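Nickel ABC transporter (Nickel-binding protein) (Bacillus halodurans, PDB 3T66) probably serves as the extracellular solute-binding component of an ABC transporter, taking up peptides or nickel. Local coordinates at residues Phe239-Leu244 against Leu454-Ala459; His14-Phe19 against Ser190-Phe195. All coordinates share one frame; numbering follows the deposited sequence.

How the contacts relate
The centre of contact 1 (239-244 with 454-459) lies about 10 Å from the centre of the chain, that of contact 2 (14-19 with 190-195) about 24 Å from it. The two centres are 28 Å apart and the nearest atoms about 9 Å, so the contacts do not touch. Strand 213-215 connects them: it runs parallel to 14-19 and antiparallel to 451-464, which carries 454-459. In sequence contact 2 closes before contact 1 opens. Contact 1 is remote from the calcium-binding residue Asp-179, which holds no ion in this model. The side chain of Ser-190 in contact 2 is about 10 Å from that of Asp-179; separately, a calcium ion lies about 11 Å from the Ser-190 side chain.

Contact 1: Phe239-Leu244 against Leu454-Ala459; sequences FRTHNL and LIHPSA
His-242 sits opposite both Leu-454 and Ile-455, a classic beta bulge where two antiparallel strands pair. The backbone O of His-242 takes the N-H of Leu-454 (N to O 2.8 Å) and, weakly, that of Ile-455. In return His-242 N donates to Ile-455 O, with an N-H...O angle of 160°.

The imidazole can be followed outward. CB lies near the backbone O and CG1 of Ile-455. CG is anti to the carbonyl carbon (chi1 -66°), which places it beside the backbone N, and the side chain then lies alongside that of Ile-455, both pointing the same way. His-242 CD2 meets Ile-455 CG1 at 3.6 Å and also touches CD1 of that isoleucine. At the tip the neighbour changes: His-242 NE2 is 3.7 Å from Pro-457 CG, with CE1 a little farther from the same carbon. Pro-457 CD stands over one ring face, displaced toward the rim.

The pyrrolidine also meets Arg-240, whose side chain crosses it at about a right angle. CG and CD of the arginine both touch Pro-457 CG. Toward the far end of the pairing, Leu-454 CD1 lies 4.1 Å from Leu-244 CG.

Ser-385 OG is hydrogen-bonded to Arg-240 NH1 and, weakly, to His-242 ND1. Strand 240-246 is flanked here by 451-464 along one edge and 381-387, which carries Ser-385, along the other, both antiparallel to it. Beyond 454-459, strand 280-282 pairs antiparallel with 451-464, and Met-276 in a loop touches Ile-455.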
loop_
_atom_site.group_PDB
_atom_site.type_symbol
_atom_site.label_atom_id
_atom_site.label_comp_id
_atom_site.label_asym_id
_atom_site.label_seq_id
_atom_site.Cartn_x
_atom_site.Cartn_y
_atom_site.Cartn_z
ATOM N N PHE A 239 3.210 1.543 0.353
ATOM C CA PHE A 239 2.907 1.723 -1.073
ATOM C C PHE A 239 2.130 2.964 -1.337
ATOM O O PHE A 239 1.969 3.335 -2.504
ATOM C CB PHE A 239 2.096 0.586 -1.679
ATOM C CG PHE A 239 2.837 -0.677 -1.772
ATOM C CD1 PHE A 239 2.251 -1.866 -1.410
ATOM C CD2 PHE A 239 4.143 -0.690 -2.187
ATOM C CE1 PHE A 239 2.978 -3.039 -1.480
ATOM C CE2 PHE A 239 4.841 -1.860 -2.251
ATOM C CZ PHE A 239 4.268 -3.015 -1.894
ATOM N N ARG A 240 1.604 3.580 -0.273
ATOM C CA ARG A 240 0.798 4.793 -0.452
ATOM C C ARG A 240 1.660 6.015 -0.711
ATOM O O ARG A 240 2.815 6.062 -0.298
ATOM C CB ARG A 240 -0.148 5.005 0.708
ATOM C CG ARG A 240 0.139 6.155 1.638
ATOM C CD ARG A 240 -1.184 6.654 2.254
ATOM N NE ARG A 240 -2.188 5.599 2.463
ATOM C CZ ARG A 240 -3.297 5.453 1.738
ATOM N NH1 ARG A 240 -3.571 6.276 0.730
ATOM N NH2 ARG A 240 -4.136 4.472 2.022
ATOM N N THR A 241 1.125 6.980 -1.447
ATOM C CA THR A 241 1.901 8.142 -1.809
ATOM C C THR A 241 0.988 9.318 -1.619
ATOM O O THR A 241 -0.208 9.232 -1.965
ATOM C CB THR A 241 2.416 8.062 -3.282
ATOM O OG1 THR A 241 3.455 7.082 -3.376
ATOM C CG2 THR A 241 3.013 9.399 -3.781
ATOM N N HIS A 242 1.522 10.404 -1.057
ATOM C CA HIS A 242 0.740 11.626 -1.044
ATOM C C HIS A 242 1.030 12.460 -2.248
ATOM O O HIS A 242 2.168 12.513 -2.686
ATOM C CB HIS A 242 1.001 12.451 0.204
ATOM C CG HIS A 242 0.532 11.789 1.447
ATOM N ND1 HIS A 242 -0.560 10.949 1.463
ATOM C CD2 HIS A 242 1.021 11.810 2.706
ATOM C CE1 HIS A 242 -0.739 10.499 2.692
ATOM N NE2 HIS A 242 0.205 11.009 3.464
ATOM N N ASN A 243 0.016 13.136 -2.760
ATOM C CA ASN A 243 0.241 14.044 -3.854
ATOM C C ASN A 243 -0.715 15.202 -3.875
ATOM O O ASN A 243 -1.770 15.183 -3.231
ATOM C CB ASN A 243 0.084 13.288 -5.176
ATOM C CG ASN A 243 -1.288 12.672 -5.330
ATOM O OD1 ASN A 243 -2.309 13.355 -5.265
ATOM N ND2 ASN A 243 -1.320 11.359 -5.523
ATOM N N LEU A 244 -0.353 16.203 -4.654
ATOM C CA LEU A 244 -1.333 17.165 -5.163
ATOM C C LEU A 244 -1.925 16.617 -6.454
ATOM O O LEU A 244 -1.291 16.693 -7.504
ATOM C CB LEU A 244 -0.689 18.531 -5.453
ATOM C CG LEU A 244 -0.001 19.265 -4.311
ATOM C CD1 LEU A 244 0.528 20.604 -4.775
ATOM C CD2 LEU A 244 -0.999 19.419 -3.227
ATOM N N LEU A 454 4.281 14.062 -3.692
ATOM C CA LEU A 454 4.915 14.656 -2.527
ATOM C C LEU A 454 5.689 13.667 -1.693
ATOM O O LEU A 454 6.916 13.608 -1.754
ATOM C CB LEU A 454 3.841 15.295 -1.677
ATOM C CG LEU A 454 3.044 16.324 -2.459
ATOM C CD1 LEU A 454 1.799 16.711 -1.655
ATOM C CD2 LEU A 454 3.938 17.519 -2.735
ATOM N N ILE A 455 4.984 12.889 -0.891
ATOM C CA ILE A 455 5.685 11.943 -0.040
ATOM C C ILE A 455 5.147 10.493 -0.010
ATOM O O ILE A 455 4.055 10.153 -0.528
ATOM C CB ILE A 455 5.823 12.465 1.397
ATOM C CG1 ILE A 455 4.474 12.504 2.092
ATOM C CG2 ILE A 455 6.526 13.844 1.443
ATOM C CD1 ILE A 455 4.590 12.648 3.622
ATOM N N HIS A 456 5.958 9.654 0.608
ATOM C CA HIS A 456 5.633 8.285 0.885
ATOM C C HIS A 456 5.618 8.187 2.407
ATOM O O HIS A 456 6.669 8.207 3.038
ATOM C CB HIS A 456 6.737 7.345 0.344
ATOM C CG HIS A 456 6.906 7.367 -1.143
ATOM N ND1 HIS A 456 5.846 7.283 -2.022
ATOM C CD2 HIS A 456 8.023 7.414 -1.906
ATOM C CE1 HIS A 456 6.303 7.289 -3.262
ATOM N NE2 HIS A 456 7.622 7.363 -3.219
ATOM N N PRO A 457 4.433 8.079 3.011
ATOM C CA PRO A 457 4.441 7.958 4.476
ATOM C C PRO A 457 4.936 6.564 4.978
ATOM O O PRO A 457 4.576 5.489 4.398
ATOM C CB PRO A 457 2.971 8.235 4.864
ATOM C CG PRO A 457 2.178 7.855 3.656
ATOM C CD PRO A 457 3.073 8.039 2.444
ATOM N N SER A 458 5.734 6.605 6.055
ATOM C CA SER A 458 6.377 5.405 6.627
ATOM C C SER A 458 5.567 4.595 7.605
ATOM O O SER A 458 4.852 5.138 8.438
ATOM C CB SER A 458 7.688 5.769 7.292
ATOM O OG SER A 458 8.635 6.136 6.301
ATOM N N ALA A 459 5.682 3.280 7.498
ATOM C CA ALA A 459 5.204 2.427 8.559
ATOM C C ALA A 459 6.322 2.421 9.553
ATOM O O ALA A 459 7.514 2.361 9.182
ATOM C CB ALA A 459 4.919 1.055 8.078
#

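Contact 2: His14-Phe19 against Ser190-Phe195; sequences HIHFLF and SVTFSF
An aromatic cluster of Phe-17, Phe-19 and Phe-193 lines one face of a parallel strand pair, in which His-14 to Phe-19 run in step with Ser-190 to Phe-195. The ring of Phe-17 is inclined at 45° to that of Phe-193, with their centroids 4.8 Å apart. Phe-17 CD2 lies over one face of the Phe-193 ring, displaced toward its rim, and CE2 of Phe-17 reaches Phe-193 CE2 and CZ. Phe-19 comes to the Phe-193 ring with its CB, 3.6 Å from Phe-193 CE1; the two rings are again oblique. Phe-193 CG is anti to the backbone N (chi1 -169°), and the side chain lies alongside those of both partners, pointing the same way.

The other face is largely polar. The His-16 ring has Thr-192 O at its edge, in its plane. NE2 of His-16 and Ser-194 OG share a hydrogen bond of 2.7 Å in which either may donate. Thr-192 CG2 packs 3.7 Å from His-16 CD2. Two partners lie outside the pair: His-16 ND1 is hydrogen-bonded to Gln-210 O, so that the ring is held through both nitrogens, and Thr-192 OG1 bonds to Glu-174. Nearby, Leu-18 CD1 rests 3.4 Å from Ser-194 OG.

The backbones exchange the regular bonds of a parallel ladder: Phe-17 N donates to Thr-192 O at 2.8 Å, and Ser-194 N to Phe-17 O at 2.9 Å.

Strand 14-19 lies between 190-195 and 213-215, parallel to both, while 172-177 covers the far edge of 190-195, running antiparallel. Over the aromatic face, Ile-35 and Arg-38 of helix 35-38 touch Phe-19 and Phe-193.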
loop_
_atom_site.group_PDB
_atom_site.type_symbol
_atom_site.label_atom_id
_atom_site.label_comp_id
_atom_site.label_asym_id
_atom_site.label_seq_id
_atom_site.Cartn_x
_atom_site.Cartn_y
_atom_site.Cartn_z
ATOM N N HIS A 14 9.872 -16.350 23.900
ATOM C CA HIS A 14 8.578 -15.700 23.761
ATOM C C HIS A 14 8.639 -14.262 23.286
ATOM O O HIS A 14 9.529 -13.531 23.676
ATOM C CB HIS A 14 7.845 -15.763 25.072
ATOM C CG HIS A 14 6.448 -15.267 24.991
ATOM N ND1 HIS A 14 5.433 -16.017 24.434
ATOM C CD2 HIS A 14 5.889 -14.100 25.395
ATOM C CE1 HIS A 14 4.305 -15.331 24.497
ATOM N NE2 HIS A 14 4.552 -14.172 25.088
ATOM N N ILE A 15 7.667 -13.878 22.467
ATOM C CA ILE A 15 7.621 -12.575 21.846
ATOM C C ILE A 15 6.232 -12.049 22.018
ATOM O O ILE A 15 5.269 -12.717 21.634
ATOM C CB ILE A 15 7.921 -12.639 20.326
ATOM C CG1 ILE A 15 9.435 -12.785 20.072
ATOM C CG2 ILE A 15 7.347 -11.457 19.607
ATOM C CD1 ILE A 15 10.221 -11.529 19.818
ATOM N N HIS A 16 6.131 -10.860 22.613
ATOM C CA HIS A 16 4.865 -10.180 22.745
ATOM C C HIS A 16 4.871 -9.025 21.802
ATOM O O HIS A 16 5.675 -8.088 21.942
ATOM C CB HIS A 16 4.639 -9.674 24.152
ATOM C CG HIS A 16 3.265 -9.116 24.364
ATOM N ND1 HIS A 16 2.919 -8.376 25.481
ATOM C CD2 HIS A 16 2.160 -9.156 23.579
ATOM C CE1 HIS A 16 1.652 -8.013 25.385
ATOM N NE2 HIS A 16 1.171 -8.474 24.240
ATOM N N PHE A 17 3.965 -9.112 20.840
ATOM C CA PHE A 17 3.859 -8.151 19.769
ATOM C C PHE A 17 2.512 -7.534 19.951
ATOM O O PHE A 17 1.510 -8.214 20.250
ATOM C CB PHE A 17 4.000 -8.851 18.424
ATOM C CG PHE A 17 3.571 -8.033 17.244
ATOM C CD1 PHE A 17 4.477 -7.257 16.555
ATOM C CD2 PHE A 17 2.276 -8.081 16.777
ATOM C CE1 PHE A 17 4.082 -6.525 15.449
ATOM C CE2 PHE A 17 1.893 -7.348 15.687
ATOM C CZ PHE A 17 2.790 -6.578 15.029
ATOM N N LEU A 18 2.527 -6.219 19.821
ATOM C CA LEU A 18 1.405 -5.377 20.214
ATOM C C LEU A 18 0.956 -4.518 19.054
ATOM O O LEU A 18 1.675 -3.606 18.594
ATOM C CB LEU A 18 1.747 -4.507 21.422
ATOM C CG LEU A 18 0.609 -3.587 21.903
ATOM C CD1 LEU A 18 -0.815 -4.271 22.091
ATOM C CD2 LEU A 18 1.058 -2.790 23.151
ATOM N N PHE A 19 -0.233 -4.838 18.580
ATOM C CA PHE A 19 -0.594 -4.415 17.268
ATOM C C PHE A 19 -1.554 -3.230 17.249
ATOM O O PHE A 19 -2.164 -2.843 18.237
ATOM C CB PHE A 19 -1.107 -5.589 16.421
ATOM C CG PHE A 19 -1.380 -5.218 15.007
ATOM C CD1 PHE A 19 -0.376 -4.694 14.204
ATOM C CD2 PHE A 19 -2.643 -5.361 14.472
ATOM C CE1 PHE A 19 -0.631 -4.335 12.858
ATOM C CE2 PHE A 19 -2.918 -5.009 13.140
ATOM C CZ PHE A 19 -1.916 -4.493 12.344
ATOM N N SER A 190 7.032 -19.377 21.645
ATOM C CA SER A 190 5.651 -18.871 21.506
ATOM C C SER A 190 5.472 -17.368 21.232
ATOM O O SER A 190 6.347 -16.604 21.493
ATOM C CB SER A 190 4.889 -19.197 22.756
ATOM O OG SER A 190 5.200 -18.246 23.736
ATOM N N VAL A 191 4.313 -16.934 20.751
ATOM C CA VAL A 191 4.058 -15.485 20.543
ATOM C C VAL A 191 2.705 -15.098 21.078
ATOM O O VAL A 191 1.693 -15.770 20.789
ATOM C CB VAL A 191 3.969 -15.075 19.044
ATOM C CG1 VAL A 191 3.627 -13.604 18.888
ATOM C CG2 VAL A 191 5.223 -15.401 18.313
ATOM N N THR A 192 2.699 -13.995 21.831
ATOM C CA THR A 192 1.477 -13.269 22.127
ATOM C C THR A 192 1.332 -12.120 21.154
ATOM O O THR A 192 2.211 -11.254 21.045
ATOM C CB THR A 192 1.458 -12.757 23.567
ATOM O OG1 THR A 192 1.726 -13.848 24.462
ATOM C CG2 THR A 192 0.107 -12.170 23.916
ATOM N N PHE A 193 0.206 -12.137 20.451
ATOM C CA PHE A 193 -0.159 -11.111 19.467
ATOM C C PHE A 193 -1.375 -10.415 20.006
ATOM O O PHE A 193 -2.448 -11.005 20.022
ATOM C CB PHE A 193 -0.530 -11.779 18.116
ATOM C CG PHE A 193 -0.662 -10.822 16.961
ATOM C CD1 PHE A 193 -1.742 -9.957 16.864
ATOM C CD2 PHE A 193 0.267 -10.829 15.942
ATOM C CE1 PHE A 193 -1.870 -9.081 15.769
ATOM C CE2 PHE A 193 0.154 -9.964 14.848
ATOM C CZ PHE A 193 -0.914 -9.088 14.767
ATOM N N SER A 194 -1.228 -9.175 20.424
ATOM C CA SER A 194 -2.343 -8.513 21.071
ATOM C C SER A 194 -2.531 -7.123 20.507
ATOM O O SER A 194 -1.608 -6.570 19.878
ATOM C CB SER A 194 -2.069 -8.405 22.564
ATOM O OG SER A 194 -0.930 -7.619 22.717
ATOM N N PHE A 195 -3.712 -6.553 20.767
ATOM C CA PHE A 195 -4.140 -5.292 20.153
ATOM C C PHE A 195 -4.438 -4.193 21.138
ATOM O O PHE A 195 -5.078 -4.411 22.165
ATOM C CB PHE A 195 -5.437 -5.473 19.395
ATOM C CG PHE A 195 -5.757 -6.878 19.049
ATOM C CD1 PHE A 195 -4.929 -7.617 18.231
ATOM C CD2 PHE A 195 -6.931 -7.443 19.485
ATOM C CE1 PHE A 195 -5.259 -8.893 17.887
ATOM C CE2 PHE A 195 -7.276 -8.724 19.130
ATOM C CZ PHE A 195 -6.444 -9.452 18.333
#